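PDB 3VX6: E1 from Kluyveromyces marxianus, which is an E1-like enzyme that activates the ubiquitin-like proteins ATG12 and ATG8 for the conjugation reactions of autophagy and cytoplasm-to-vacuole transport. Local coordinates for residues D209-V214 against S241-E246; N217-W222 against I247-G252. All coordinates share one frame; numbering follows the deposited sequence.

Contact 1: D209-V214 against S241-E246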
ATOM      1  N   ASP A 209      -8.848 -14.279   5.321  1.00 48.96           N
ATOM      2  CA  ASP A 209      -9.822 -13.689   4.414  1.00 48.53           C
ATOM      3  C   ASP A 209     -10.041 -12.199   4.494  1.00 48.77           C
ATOM      4  O   ASP A 209     -10.992 -11.664   3.918  1.00 49.66           O
ATOM      5  CB  ASP A 209     -11.158 -14.412   4.544  1.00 49.46           C
ATOM      6  CG  ASP A 209     -11.065 -15.854   4.110  1.00 52.05           C
ATOM      7  OD1 ASP A 209     -10.290 -16.141   3.165  1.00 48.81           O
ATOM      8  OD2 ASP A 209     -11.764 -16.695   4.711  1.00 55.48           O
ATOM      9  N   ILE A 210      -9.174 -11.513   5.212  1.00 48.00           N
ATOM     10  CA  ILE A 210      -9.314 -10.076   5.279  1.00 44.85           C
ATOM     11  C   ILE A 210      -8.124  -9.558   4.510  1.00 43.11           C
ATOM     12  O   ILE A 210      -6.979  -9.687   4.939  1.00 42.42           O
ATOM     13  CB  ILE A 210      -9.319  -9.551   6.728  1.00 44.77           C
ATOM     14  CG1 ILE A 210     -10.529 -10.121   7.469  1.00 41.16           C
ATOM     15  CG2 ILE A 210      -9.387  -8.023   6.730  1.00 43.32           C
ATOM     16  CD1 ILE A 210     -10.706  -9.561   8.851  1.00 41.62           C
ATOM     17  N   PRO A 211      -8.382  -9.016   3.318  1.00 41.06           N
ATOM     18  CA  PRO A 211      -7.302  -8.490   2.503  1.00 41.10           C
ATOM     19  C   PRO A 211      -6.949  -7.113   3.040  1.00 42.26           C
ATOM     20  O   PRO A 211      -7.746  -6.489   3.746  1.00 41.33           O
ATOM     21  CB  PRO A 211      -7.932  -8.440   1.114  1.00 39.83           C
ATOM     22  CG  PRO A 211      -9.316  -8.019   1.424  1.00 38.01           C
ATOM     23  CD  PRO A 211      -9.675  -8.877   2.627  1.00 39.94           C
ATOM     24  N   SER A 212      -5.753  -6.646   2.716  1.00 42.55           N
ATOM     25  CA  SER A 212      -5.335  -5.340   3.176  1.00 44.60           C
ATOM     26  C   SER A 212      -6.266  -4.279   2.591  1.00 44.30           C
ATOM     27  O   SER A 212      -6.814  -4.454   1.500  1.00 43.58           O
ATOM     28  CB  SER A 212      -3.883  -5.095   2.761  1.00 45.72           C
ATOM     29  OG  SER A 212      -3.635  -5.625   1.472  1.00 47.33           O
ATOM     30  N   ALA A 213      -6.460  -3.194   3.334  1.00 42.80           N
ATOM     31  CA  ALA A 213      -7.318  -2.102   2.897  1.00 41.15           C
ATOM     32  C   ALA A 213      -6.925  -1.624   1.500  1.00 39.57           C
ATOM     33  O   ALA A 213      -7.672  -0.909   0.836  1.00 40.14           O
ATOM     34  CB  ALA A 213      -7.228  -0.940   3.902  1.00 39.13           C
ATOM     35  N   VAL A 214      -5.749  -2.030   1.053  1.00 39.00           N
ATOM     36  CA  VAL A 214      -5.244  -1.619  -0.257  1.00 39.82           C
ATOM     37  C   VAL A 214      -5.986  -2.297  -1.417  1.00 39.20           C
ATOM     38  O   VAL A 214      -5.884  -1.889  -2.570  1.00 39.48           O
ATOM     39  CB  VAL A 214      -3.728  -1.888  -0.342  1.00 39.86           C
ATOM     40  CG1 VAL A 214      -3.470  -3.289  -0.868  1.00 40.09           C
ATOM     41  CG2 VAL A 214      -3.067  -0.815  -1.164  1.00 40.42           C
ATOM     42  N   SER A 241      -2.660 -18.887   3.844  1.00 56.66           N
ATOM     43  CA  SER A 241      -3.916 -18.153   3.899  1.00 54.47           C
ATOM     44  C   SER A 241      -4.353 -17.602   2.543  1.00 51.99           C
ATOM     45  O   SER A 241      -5.387 -16.934   2.460  1.00 51.98           O
ATOM     46  CB  SER A 241      -3.792 -16.986   4.880  1.00 54.58           C
ATOM     47  OG  SER A 241      -2.889 -16.011   4.385  1.00 55.18           O
ATOM     48  N   SER A 242      -3.574 -17.862   1.493  1.00 49.17           N
ATOM     49  CA  SER A 242      -3.916 -17.376   0.151  1.00 48.66           C
ATOM     50  C   SER A 242      -5.298 -17.843  -0.309  1.00 47.92           C
ATOM     51  O   SER A 242      -5.624 -19.034  -0.248  1.00 47.45           O
ATOM     52  CB  SER A 242      -2.854 -17.801  -0.868  1.00 47.85           C
ATOM     53  OG  SER A 242      -2.050 -18.855  -0.356  1.00 51.93           O
ATOM     54  N   PHE A 243      -6.113 -16.892  -0.758  1.00 46.94           N
ATOM     55  CA  PHE A 243      -7.463 -17.191  -1.223  1.00 46.41           C
ATOM     56  C   PHE A 243      -7.866 -16.299  -2.391  1.00 45.72           C
ATOM     57  O   PHE A 243      -7.385 -15.179  -2.519  1.00 45.99           O
ATOM     58  CB  PHE A 243      -8.470 -16.974  -0.098  1.00 47.26           C
ATOM     59  CG  PHE A 243      -8.664 -15.521   0.272  1.00 48.30           C
ATOM     60  CD1 PHE A 243      -7.661 -14.815   0.936  1.00 46.93           C
ATOM     61  CD2 PHE A 243      -9.847 -14.857  -0.056  1.00 47.63           C
ATOM     62  CE1 PHE A 243      -7.836 -13.474   1.262  1.00 46.27           C
ATOM     63  CE2 PHE A 243     -10.032 -13.517   0.266  1.00 46.82           C
ATOM     64  CZ  PHE A 243      -9.026 -12.823   0.927  1.00 46.78           C
ATOM     65  N   GLU A 244      -8.754 -16.797  -3.240  1.00 44.68           N
ATOM     66  CA  GLU A 244      -9.242 -16.017  -4.370  1.00 42.97           C
ATOM     67  C   GLU A 244     -10.633 -15.541  -3.980  1.00 41.73           C
ATOM     68  O   GLU A 244     -11.368 -16.256  -3.302  1.00 41.33           O
ATOM     69  CB  GLU A 244      -9.338 -16.881  -5.628  1.00 43.81           C
ATOM     70  CG  GLU A 244      -9.943 -16.149  -6.815  1.00 45.64           C
ATOM     71  CD  GLU A 244     -10.030 -17.011  -8.066  1.00 47.03           C
ATOM     72  OE1 GLU A 244      -8.974 -17.476  -8.544  1.00 46.82           O
ATOM     73  OE2 GLU A 244     -11.157 -17.215  -8.575  1.00 47.17           O
ATOM     74  N   ALA A 245     -11.000 -14.340  -4.396  1.00 40.20           N
ATOM     75  CA  ALA A 245     -12.314 -13.827  -4.062  1.00 38.32           C
ATOM     76  C   ALA A 245     -13.000 -13.052  -5.190  1.00 38.28           C
ATOM     77  O   ALA A 245     -12.367 -12.354  -5.980  1.00 38.58           O
ATOM     78  CB  ALA A 245     -12.219 -12.969  -2.819  1.00 36.52           C
ATOM     79  N   GLU A 246     -14.312 -13.203  -5.261  1.00 38.14           N
ATOM     80  CA  GLU A 246     -15.119 -12.510  -6.249  1.00 38.02           C
ATOM     81  C   GLU A 246     -15.776 -11.367  -5.479  1.00 38.27           C
ATOM     82  O   GLU A 246     -16.433 -11.590  -4.466  1.00 38.07           O
ATOM     83  CB  GLU A 246     -16.176 -13.450  -6.792  1.00 38.67           C
ATOM     84  CG  GLU A 246     -16.876 -12.931  -8.000  1.00 38.46           C
ATOM     85  CD  GLU A 246     -17.882 -13.913  -8.514  1.00 40.03           C
ATOM     86  OE1 GLU A 246     -18.274 -13.771  -9.689  1.00 42.67           O
ATOM     87  OE2 GLU A 246     -18.278 -14.822  -7.742  1.00 39.37           O
TER
HETATM   88  O   HOH W   1      -7.365 -16.095   4.183  1.00 42.49           O
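Asp209 lies across one face of the Phe243 ring, where the loop leading to helix 215-225 passes the start of strand 243-250. The aspartate touches chiefly through its CA and one carboxylate oxygen. Its CA sits 4.0 Å from the centroid of the Phe243 ring and 24° off the ring normal, which meets the geometry of a CH-pi contact. The carboxylate reaches over the ring where it joins its stem, with Asp209 OD1 3.4 Å from Phe243 CG, and the carboxylate and ring planes stand 71° apart. Phe243 holds CG between its backbone N and carbonyl carbon (chi1 70°), a rotamer that brings the ring out toward the loop. At the far end of the ring, Pro211 CD meets the edge at CZ, 4.3 Å away from that Phe243 atom. This apolar side is the enclosed one: Phe243 and Pro211 are buried, and both also touch Phe235 of the neighbouring strand 231-236.

The other side is looser and wet. Asp209 is exposed, and one water bridges the segments: it accepts from Asp209 N and donates to Asp209 OD1. The same water donates to Ser241 O at 2.8 Å. Ser241 OG is hydrogen-bonded to Arg237 within its own part of the chain. The direct touch is thus carried by carbon and by one carboxylate oxygen set over the ring, the carboxylate standing steeply to it, while the polar link is indirect. The electron-rich face would be expected to offer OD1 little stabilisation, so the water probably does more than the ring to hold that oxygen in place.

Contact 2: N217-W222 against I247-G252; sequences NILTVW and IIINNG
A helix packed on a beta-sheet is the setting here: helix 215-225 lies against one face of the mixed sheet that contains strand 243-250, within the N-terminal region of this ATG7-family protein. The backbones come nearest at Leu219 and Ile249, whose CA atoms are 7.6 Å apart, so the space between helix and strand is bridged by side chains. Ile247 and Ile249, two residues apart on the strand, both direct their side chains to the helix, whereas Ile248 between them points away, as the alternation of a beta-strand requires.

Of residues 217-222, Leu219 alone reaches strand residues 247-250. Its CG is anti to the carbonyl carbon (chi1 -67°), a setting that carries the branched end out to the strand. There the two methyls meet the side chain of Ile247, which crosses that of Leu219 at about a right angle. The methyl fork straddles one branch, for Ile247 CG2 lies 3.7 Å from Leu219 CD2 and 3.8 Å from Leu219 CD1. Ile247 CD1 is a little farther off, 4.1 Å from Leu219 CD1. The same leucine also touches Ile233 and Tyr152 on the two strands flanking 243-250, so it rests on three neighbouring strands. Cutting this residue back to an alanine takes away CG and both methyls, and would probably leave Ile247 CG2 and Ile249 CD1 facing a gap between helix and sheet.

The helix itself is held by regular bonds, among them Trp222 N to Ile218 O at 2.7 Å. Ile249 keeps slightly more distance, and its outer methyl comes nearest: Ile249 CD1 stands 4.2 Å from Leu219 CD2.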
ATOM      1  N   ASN A 217      -8.234  -0.195  -3.671  1.00 37.25           N
ATOM      2  CA  ASN A 217      -7.560   0.429  -4.790  1.00 36.48           C
ATOM      3  C   ASN A 217      -7.850  -0.442  -6.024  1.00 36.41           C
ATOM      4  O   ASN A 217      -8.462   0.013  -6.992  1.00 37.95           O
ATOM      5  CB  ASN A 217      -6.053   0.472  -4.506  1.00 38.26           C
ATOM      6  CG  ASN A 217      -5.724   1.218  -3.226  1.00 37.95           C
ATOM      7  OD1 ASN A 217      -6.595   1.431  -2.376  1.00 38.12           O
ATOM      8  ND2 ASN A 217      -4.471   1.618  -3.080  1.00 37.23           N
ATOM      9  N   ILE A 218      -7.434  -1.706  -5.971  1.00 34.24           N
ATOM     10  CA  ILE A 218      -7.654  -2.618  -7.087  1.00 33.84           C
ATOM     11  C   ILE A 218      -9.107  -2.543  -7.543  1.00 34.54           C
ATOM     12  O   ILE A 218      -9.392  -2.250  -8.712  1.00 32.94           O
ATOM     13  CB  ILE A 218      -7.305  -4.075  -6.698  1.00 34.23           C
ATOM     14  CG1 ILE A 218      -5.834  -4.151  -6.250  1.00 30.38           C
ATOM     15  CG2 ILE A 218      -7.604  -5.008  -7.869  1.00 31.49           C
ATOM     16  CD1 ILE A 218      -5.424  -5.468  -5.616  1.00 29.67           C
ATOM     17  N   LEU A 219     -10.023  -2.773  -6.611  1.00 34.52           N
ATOM     18  CA  LEU A 219     -11.440  -2.714  -6.928  1.00 33.93           C
ATOM     19  C   LEU A 219     -11.832  -1.405  -7.584  1.00 33.70           C
ATOM     20  O   LEU A 219     -12.410  -1.388  -8.658  1.00 34.90           O
ATOM     21  CB  LEU A 219     -12.266  -2.911  -5.669  1.00 33.78           C
ATOM     22  CG  LEU A 219     -12.107  -4.325  -5.140  1.00 34.98           C
ATOM     23  CD1 LEU A 219     -12.653  -4.426  -3.733  1.00 35.52           C
ATOM     24  CD2 LEU A 219     -12.821  -5.272  -6.087  1.00 37.74           C
ATOM     25  N   THR A 220     -11.514  -0.301  -6.936  1.00 33.92           N
ATOM     26  CA  THR A 220     -11.871   0.992  -7.479  1.00 33.00           C
ATOM     27  C   THR A 220     -11.330   1.191  -8.900  1.00 33.40           C
ATOM     28  O   THR A 220     -12.035   1.664  -9.794  1.00 31.96           O
ATOM     29  CB  THR A 220     -11.356   2.106  -6.550  1.00 32.81           C
ATOM     30  OG1 THR A 220     -12.000   1.987  -5.278  1.00 32.90           O
ATOM     31  CG2 THR A 220     -11.643   3.475  -7.134  1.00 32.99           C
ATOM     32  N   VAL A 221     -10.081   0.822  -9.125  1.00 32.12           N
ATOM     33  CA  VAL A 221      -9.534   1.020 -10.451  1.00 32.16           C
ATOM     34  C   VAL A 221     -10.124   0.058 -11.468  1.00 33.29           C
ATOM     35  O   VAL A 221     -10.638   0.454 -12.510  1.00 34.47           O
ATOM     36  CB  VAL A 221      -8.025   0.876 -10.446  1.00 30.12           C
ATOM     37  CG1 VAL A 221      -7.510   0.997 -11.858  1.00 26.57           C
ATOM     38  CG2 VAL A 221      -7.416   1.937  -9.537  1.00 26.88           C
ATOM     39  N   TRP A 222     -10.039  -1.219 -11.164  1.00 34.06           N
ATOM     40  CA  TRP A 222     -10.568  -2.218 -12.052  1.00 37.22           C
ATOM     41  C   TRP A 222     -12.034  -1.898 -12.412  1.00 38.57           C
ATOM     42  O   TRP A 222     -12.466  -2.125 -13.544  1.00 38.08           O
ATOM     43  CB  TRP A 222     -10.452  -3.562 -11.355  1.00 38.84           C
ATOM     44  CG  TRP A 222     -10.592  -4.723 -12.232  1.00 39.43           C
ATOM     45  CD1 TRP A 222     -10.728  -4.731 -13.597  1.00 38.89           C
ATOM     46  CD2 TRP A 222     -10.632  -6.081 -11.811  1.00 39.14           C
ATOM     47  NE1 TRP A 222     -10.854  -6.023 -14.045  1.00 39.10           N
ATOM     48  CE2 TRP A 222     -10.797  -6.873 -12.967  1.00 37.96           C
ATOM     49  CE3 TRP A 222     -10.542  -6.709 -10.566  1.00 38.80           C
ATOM     50  CZ2 TRP A 222     -10.882  -8.258 -12.911  1.00 38.87           C
ATOM     51  CZ3 TRP A 222     -10.626  -8.083 -10.510  1.00 38.88           C
ATOM     52  CH2 TRP A 222     -10.793  -8.846 -11.675  1.00 40.25           C
ATOM     53  N   ILE A 247     -15.622 -10.146  -5.964  1.00 38.03           N
ATOM     54  CA  ILE A 247     -16.150  -9.008  -5.237  1.00 37.81           C
ATOM     55  C   ILE A 247     -17.105  -8.126  -6.019  1.00 39.25           C
ATOM     56  O   ILE A 247     -16.980  -7.949  -7.230  1.00 39.53           O
ATOM     57  CB  ILE A 247     -14.966  -8.152  -4.700  1.00 36.03           C
ATOM     58  CG1 ILE A 247     -14.156  -8.971  -3.698  1.00 34.65           C
ATOM     59  CG2 ILE A 247     -15.464  -6.893  -4.057  1.00 34.63           C
ATOM     60  CD1 ILE A 247     -12.729  -8.541  -3.582  1.00 34.43           C
ATOM     61  N   ILE A 248     -18.073  -7.588  -5.292  1.00 41.71           N
ATOM     62  CA  ILE A 248     -19.067  -6.690  -5.843  1.00 44.31           C
ATOM     63  C   ILE A 248     -18.912  -5.379  -5.087  1.00 44.21           C
ATOM     64  O   ILE A 248     -18.720  -5.378  -3.868  1.00 43.50           O
ATOM     65  CB  ILE A 248     -20.505  -7.243  -5.632  1.00 46.33           C
ATOM     66  CG1 ILE A 248     -21.541  -6.138  -5.853  1.00 47.58           C
ATOM     67  CG2 ILE A 248     -20.644  -7.796  -4.229  1.00 47.17           C
ATOM     68  CD1 ILE A 248     -21.530  -5.543  -7.256  1.00 52.93           C
ATOM     69  N   ILE A 249     -18.961  -4.272  -5.819  1.00 44.35           N
ATOM     70  CA  ILE A 249     -18.858  -2.948  -5.227  1.00 45.27           C
ATOM     71  C   ILE A 249     -20.262  -2.369  -5.043  1.00 47.13           C
ATOM     72  O   ILE A 249     -21.059  -2.343  -5.983  1.00 47.61           O
ATOM     73  CB  ILE A 249     -18.066  -1.963  -6.123  1.00 44.63           C
ATOM     74  CG1 ILE A 249     -16.587  -2.339  -6.169  1.00 44.59           C
ATOM     75  CG2 ILE A 249     -18.211  -0.558  -5.584  1.00 42.81           C
ATOM     76  CD1 ILE A 249     -16.199  -3.113  -7.372  1.00 45.52           C
ATOM     77  N   ASN A 250     -20.573  -1.906  -3.837  1.00 48.59           N
ATOM     78  CA  ASN A 250     -21.881  -1.311  -3.593  1.00 49.35           C
ATOM     79  C   ASN A 250     -21.755   0.198  -3.585  1.00 50.42           C
ATOM     80  O   ASN A 250     -20.833   0.744  -2.976  1.00 49.71           O
ATOM     81  CB  ASN A 250     -22.445  -1.760  -2.249  1.00 47.94           C
ATOM     82  CG  ASN A 250     -22.309  -3.236  -2.035  1.00 47.31           C
ATOM     83  OD1 ASN A 250     -22.745  -4.039  -2.859  1.00 50.53           O
ATOM     84  ND2 ASN A 250     -21.706  -3.612  -0.916  1.00 46.23           N
ATOM     85  N   ASN A 251     -22.673   0.870  -4.272  1.00 52.30           N
ATOM     86  CA  ASN A 251     -22.677   2.328  -4.300  1.00 54.37           C
ATOM     87  C   ASN A 251     -21.328   2.859  -4.740  1.00 54.94           C
ATOM     88  O   ASN A 251     -20.893   3.919  -4.281  1.00 55.72           O
ATOM     89  CB  ASN A 251     -22.979   2.859  -2.899  1.00 55.87           C
ATOM     90  CG  ASN A 251     -24.019   2.021  -2.175  1.00 57.41           C
ATOM     91  OD1 ASN A 251     -25.182   1.984  -2.574  1.00 58.74           O
ATOM     92  ND2 ASN A 251     -23.600   1.331  -1.111  1.00 57.78           N
ATOM     93  N   GLY A 252     -20.663   2.122  -5.622  1.00 54.82           N
ATOM     94  CA  GLY A 252     -19.360   2.554  -6.081  1.00 55.81           C
ATOM     95  C   GLY A 252     -19.426   3.660  -7.113  1.00 56.50           C
ATOM     96  O   GLY A 252     -18.399   4.080  -7.651  1.00 56.20           O
TER

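Contacts 1 and 2 have centres about 14 Å apart and use successive lengths of strand 243-250, the first its beginning and the second its later half. Their other segments also follow one another, from the loop 209-214 into helix 215-225. Along the chain the order is 209-214, 217-222, 241-246, 247-252, so the two contacts interleave, and strand 231-236 lies in sequence between 217-222 and 241-246 and pairs antiparallel with strand 243-250. The loop and the helix are thus laid successively along one strand of the six-stranded mixed sheet, with a partly solvated contact at one end and a buried apolar one farther along, joining consecutive elements within the family's N-terminal region.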